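PDB 7ATP: synaptotagmin-1 from Arabidopsis thaliana, which helps keep the plasma membrane intact during freezing and osmotic stress and carries calcium- and lipid-binding C2 domains, the first of which is described here. Local coordinates for residues P31-K36 with K45-K50; K98-D103 with L136-F141. All coordinates share one frame; numbering follows the deposited sequence.

Interaction 1 of 2, residues P31-K36 with K45-K50; sequences PFVKIK and KKTTVK
With chi1 at 63°, Thr47 sets OG1 between its own N and carbonyl carbon, facing Val33, while Phe32, chi1 64°, turns its ring to the side where Lys46 and Val49 lie. The two segments form an antiparallel beta hairpin at the edge of one sheet of the C2 beta-sandwich; strand 73-80 flanks 31-36 on its other side. Ile35 and Lys45 make a hydrogen-bonded pair, with Ile35 N 2.7 Å from Lys45 O and Lys45 N returning a bond to Ile35 O. Next come Lys34 and Lys46, a non-hydrogen-bonded pair, and then Thr47 N donates to Val33 O. From there side chain replaces backbone: Val33 N donates to Thr47 OG1 over 3.0 Å, and the same hydroxyl donates to Thr48 O, so one oxygen bonds to both segments. Thr48 O is also reached by Trp58 NE1. On the Phe32 side, the ring runs alongside the extended Lys46 chain, Phe32 CE2 to Lys46 CD 4.2 Å, and Val49 CG2 approaches Phe32 CD1 obliquely at 3.9 Å. The opposite side carries Ile35, Val33 and the Thr47 methyl, CG2, into the sandwich, where Val14 touches Ile35 and Thr47. At the far end Lys50 N meets Pro31 O at 2.9 Å, nearly straight, with an N-H...O angle of 169°.

Interaction 2 of 2, residues K98-D103 with L136-F141; sequences KEMVPD and LLYKPF
The loop between strands 88-96 and 106-111 of the C2 beta-sandwich runs over the end of strand 131-140, and Met100, Pro102 and Asp103 make the contact with Leu136, Tyr138, Lys139 and Pro140. The two backbones meet at an angle of 65° rather than pairing as neighbouring strands. Their firm link is Asp103 N to Tyr138 O, 2.8 Å. Pro102 CA adds a C-H...O contact to the same oxygen at 3.2 Å, so Tyr138 O receives two successive loop residues. Met100 crosses Tyr138 at about a right angle. Its SD rests 3.7 Å from Tyr138 CB and stands oblique to the ring in a Met-aromatic contact, while its methyl, CE, reaches Leu136 CD2 at 3.7 Å. Tyr138 CG is anti to the backbone N (chi1 -178°), which sends the ring alongside Pro102, where Pro102 CG touches Tyr138 CD2 at 3.5 Å. Pro102 CB lies 3.5 Å from Pro140 CD, the two side chains crossing, and Pro140 N stands over the centre of one face of the Tyr138 ring. Val7 and Pro69 add further contacts to the tyrosine. At the outer margin Lys139 bends at chi3 and chi4 and brings NZ to Asp103 OD1, 2.8 Å away, on the anti side of the carboxylate and 31° out of its plane. Both residues of this salt bridge are exposed, so solvent probably screens their attraction; the backbone bond and the apolar packing of Met100 and Pro102 join the loop to the strand as well.

The two contacts belong to different sheets of one C2 sandwich: interaction 1 lies on the sheet containing strands 31-37 and 73-80, interaction 2 on the end of strand 131-140 in the other. Their centres are about 22 Å apart and their nearest atoms about 8 Å, without touching. Interaction 1 borders the metal-binding end. The Pro31 side chain is about 7 Å from a bound calcium ion and about 5 Å from the side chain of Asp80, a probable calcium ligand; the Val49 side chain is about 5 Å from a bound zinc ion. Interaction 2, centred about 17 Å from the chain centre, lies away from these sites.

Interaction 1 of 2, residues P31-K36 with K45-K50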
# COMPACT_ATOMS: atom_id res chain seq x y z
N PRO A 31 -7.81 6.38 7.85
CA PRO A 31 -7.15 5.73 6.72
C PRO A 31 -6.89 4.27 7.00
O PRO A 31 -6.67 3.85 8.13
CB PRO A 31 -5.83 6.50 6.57
CG PRO A 31 -5.60 7.10 7.89
CD PRO A 31 -6.97 7.45 8.40
N PHE A 32 -6.97 3.47 5.93
CA PHE A 32 -6.35 2.16 5.88
C PHE A 32 -5.86 1.98 4.46
O PHE A 32 -6.22 2.76 3.57
CB PHE A 32 -7.29 1.04 6.30
CG PHE A 32 -8.49 0.86 5.38
CD1 PHE A 32 -9.59 1.70 5.49
CD2 PHE A 32 -8.51 -0.16 4.46
CE1 PHE A 32 -10.70 1.52 4.67
CE2 PHE A 32 -9.61 -0.34 3.62
CZ PHE A 32 -10.70 0.51 3.72
N VAL A 33 -5.03 0.98 4.24
CA VAL A 33 -4.39 0.79 2.95
C VAL A 33 -4.77 -0.57 2.39
O VAL A 33 -4.72 -1.58 3.11
CB VAL A 33 -2.86 0.90 3.05
CG1 VAL A 33 -2.26 0.87 1.67
CG2 VAL A 33 -2.48 2.16 3.76
N LYS A 34 -5.10 -0.62 1.10
CA LYS A 34 -5.34 -1.87 0.40
C LYS A 34 -4.14 -2.15 -0.49
O LYS A 34 -3.73 -1.29 -1.26
CB LYS A 34 -6.60 -1.82 -0.45
CG LYS A 34 -7.07 -3.17 -0.94
CD LYS A 34 -8.48 -3.08 -1.58
CE LYS A 34 -8.40 -2.83 -3.10
NZ LYS A 34 -9.07 -3.93 -3.88
N ILE A 35 -3.63 -3.37 -0.41
CA ILE A 35 -2.47 -3.76 -1.20
C ILE A 35 -2.87 -4.92 -2.09
O ILE A 35 -3.26 -5.97 -1.58
CB ILE A 35 -1.27 -4.14 -0.33
CG1 ILE A 35 -0.97 -3.07 0.71
CG2 ILE A 35 -0.06 -4.34 -1.20
CD1 ILE A 35 -1.61 -3.34 2.04
N LYS A 36 -2.72 -4.74 -3.39
CA LYS A 36 -3.01 -5.77 -4.37
C LYS A 36 -1.80 -5.98 -5.27
O LYS A 36 -1.18 -5.01 -5.73
CB LYS A 36 -4.24 -5.38 -5.19
CG LYS A 36 -4.97 -6.53 -5.87
CD LYS A 36 -6.09 -5.99 -6.77
CE LYS A 36 -6.99 -5.00 -6.02
NZ LYS A 36 -8.02 -4.32 -6.88
N LYS A 45 -4.93 -7.27 0.36
CA LYS A 45 -4.66 -7.10 1.77
C LYS A 45 -5.05 -5.70 2.22
O LYS A 45 -5.06 -4.75 1.43
CB LYS A 45 -3.19 -7.38 2.09
CG LYS A 45 -2.87 -8.87 2.36
CD LYS A 45 -2.54 -9.65 1.11
CE LYS A 45 -2.14 -11.11 1.44
NZ LYS A 45 -0.91 -11.26 2.30
N LYS A 46 -5.42 -5.59 3.49
CA LYS A 46 -5.79 -4.32 4.09
C LYS A 46 -5.12 -4.17 5.44
O LYS A 46 -5.09 -5.11 6.24
CB LYS A 46 -7.33 -4.18 4.27
CG LYS A 46 -8.16 -4.25 2.98
CD LYS A 46 -9.64 -4.49 3.32
CE LYS A 46 -10.54 -4.65 2.09
NZ LYS A 46 -11.95 -4.21 2.43
N THR A 47 -4.59 -2.98 5.70
CA THR A 47 -4.06 -2.73 7.02
C THR A 47 -5.20 -2.43 7.98
O THR A 47 -6.36 -2.24 7.59
CB THR A 47 -3.18 -1.51 7.00
OG1 THR A 47 -3.99 -0.39 6.64
CG2 THR A 47 -2.07 -1.68 5.98
N THR A 48 -4.82 -2.34 9.24
CA THR A 48 -5.72 -1.81 10.25
C THR A 48 -6.18 -0.40 9.87
O THR A 48 -5.54 0.29 9.07
CB THR A 48 -5.00 -1.81 11.57
OG1 THR A 48 -4.48 -3.12 11.77
CG2 THR A 48 -5.95 -1.52 12.67
N VAL A 49 -7.35 -0.01 10.39
CA VAL A 49 -7.85 1.35 10.26
C VAL A 49 -7.26 2.19 11.36
O VAL A 49 -7.27 1.80 12.53
CB VAL A 49 -9.39 1.39 10.36
CG1 VAL A 49 -9.86 2.86 10.33
CG2 VAL A 49 -9.99 0.64 9.25
N LYS A 50 -6.76 3.36 11.02
CA LYS A 50 -6.20 4.24 12.03
C LYS A 50 -7.17 5.40 12.19
O LYS A 50 -7.06 6.43 11.52
CB LYS A 50 -4.82 4.67 11.62
CG LYS A 50 -3.83 3.49 11.53
CD LYS A 50 -3.39 3.05 12.90
CE LYS A 50 -2.25 1.94 12.84
NZ LYS A 50 -1.96 1.46 14.18

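Interaction 2 of 2, residues K98-D103 with L136-F141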
# COMPACT_ATOMS: atom_id res chain seq x y z
N LYS A 98 10.05 -4.89 -10.47
CA LYS A 98 11.40 -4.84 -11.03
C LYS A 98 12.31 -3.92 -10.23
O LYS A 98 13.53 -3.94 -10.45
CB LYS A 98 11.35 -4.39 -12.48
CG LYS A 98 11.04 -2.92 -12.66
CD LYS A 98 10.44 -2.66 -14.03
CE LYS A 98 9.90 -1.24 -14.15
NZ LYS A 98 9.55 -0.88 -15.56
N GLU A 99 11.76 -3.14 -9.29
CA GLU A 99 12.50 -2.12 -8.56
C GLU A 99 13.20 -2.65 -7.31
O GLU A 99 13.35 -1.91 -6.33
CB GLU A 99 11.54 -0.99 -8.18
CG GLU A 99 11.64 0.23 -9.07
CD GLU A 99 12.84 1.10 -8.71
OE1 GLU A 99 13.55 0.77 -7.74
OE2 GLU A 99 13.06 2.11 -9.41
N MET A 100 13.66 -3.90 -7.31
CA MET A 100 14.31 -4.45 -6.12
C MET A 100 15.28 -5.55 -6.49
O MET A 100 15.30 -6.07 -7.61
CB MET A 100 13.29 -5.00 -5.13
CG MET A 100 12.85 -6.42 -5.48
SD MET A 100 11.08 -6.63 -5.23
CE MET A 100 10.54 -5.02 -5.81
N VAL A 101 16.08 -5.92 -5.49
CA VAL A 101 17.03 -7.02 -5.55
C VAL A 101 16.71 -7.96 -4.39
O VAL A 101 16.32 -7.48 -3.31
CB VAL A 101 18.48 -6.51 -5.46
CG1 VAL A 101 19.40 -7.58 -4.92
CG2 VAL A 101 18.94 -6.02 -6.82
N PRO A 102 16.83 -9.27 -4.56
CA PRO A 102 16.56 -10.19 -3.45
C PRO A 102 17.48 -9.94 -2.25
O PRO A 102 18.63 -9.53 -2.39
CB PRO A 102 16.81 -11.57 -4.06
CG PRO A 102 16.44 -11.38 -5.49
CD PRO A 102 16.91 -9.99 -5.85
N ASP A 103 16.91 -10.17 -1.06
CA ASP A 103 17.63 -10.12 0.22
C ASP A 103 18.13 -8.72 0.56
O ASP A 103 19.19 -8.57 1.16
CB ASP A 103 18.79 -11.11 0.24
CG ASP A 103 18.39 -12.49 -0.24
OD1 ASP A 103 17.34 -12.99 0.21
OD2 ASP A 103 19.12 -13.05 -1.09
N LEU A 136 10.02 -3.02 0.95
CA LEU A 136 9.90 -4.29 0.25
C LEU A 136 11.15 -5.12 0.48
O LEU A 136 12.26 -4.59 0.54
CB LEU A 136 9.71 -4.08 -1.24
CG LEU A 136 8.27 -3.93 -1.68
CD1 LEU A 136 7.65 -2.66 -1.14
CD2 LEU A 136 8.26 -3.92 -3.17
N LEU A 137 10.96 -6.43 0.58
CA LEU A 137 12.07 -7.37 0.68
C LEU A 137 11.67 -8.59 -0.13
O LEU A 137 10.68 -9.26 0.19
CB LEU A 137 12.35 -7.73 2.14
CG LEU A 137 13.62 -8.49 2.50
CD1 LEU A 137 14.14 -7.99 3.85
CD2 LEU A 137 13.31 -9.97 2.56
N TYR A 138 12.41 -8.85 -1.20
CA TYR A 138 12.15 -9.97 -2.09
C TYR A 138 13.04 -11.14 -1.71
O TYR A 138 14.22 -10.97 -1.42
CB TYR A 138 12.41 -9.61 -3.55
CG TYR A 138 12.10 -10.75 -4.49
CD1 TYR A 138 10.94 -11.49 -4.33
CD2 TYR A 138 12.95 -11.07 -5.54
CE1 TYR A 138 10.63 -12.53 -5.18
CE2 TYR A 138 12.66 -12.12 -6.40
CZ TYR A 138 11.49 -12.84 -6.21
OH TYR A 138 11.18 -13.89 -7.06
N LYS A 139 12.45 -12.33 -1.72
CA LYS A 139 13.19 -13.54 -1.42
C LYS A 139 12.73 -14.66 -2.35
O LYS A 139 11.59 -15.12 -2.26
CB LYS A 139 13.01 -13.92 0.05
CG LYS A 139 14.04 -13.26 0.97
CD LYS A 139 13.93 -13.75 2.42
CE LYS A 139 15.30 -14.19 2.95
NZ LYS A 139 16.33 -13.12 2.86
N PRO A 140 13.59 -15.11 -3.28
CA PRO A 140 13.22 -16.22 -4.16
C PRO A 140 13.64 -17.57 -3.58
O PRO A 140 14.26 -17.63 -2.52
CB PRO A 140 13.98 -15.90 -5.45
CG PRO A 140 15.21 -15.20 -4.97
CD PRO A 140 14.85 -14.47 -3.69
N PHE A 141 13.32 -18.66 -4.28
CA PHE A 141 13.52 -19.99 -3.73
C PHE A 141 14.95 -20.52 -3.90
O PHE A 141 15.48 -21.15 -2.99
CB PHE A 141 12.51 -20.96 -4.35
CG PHE A 141 11.09 -20.68 -3.94
CD1 PHE A 141 10.59 -21.15 -2.74
CD2 PHE A 141 10.26 -19.92 -4.75
CE1 PHE A 141 9.27 -20.89 -2.35
CE2 PHE A 141 8.94 -19.66 -4.37
CZ PHE A 141 8.45 -20.14 -3.17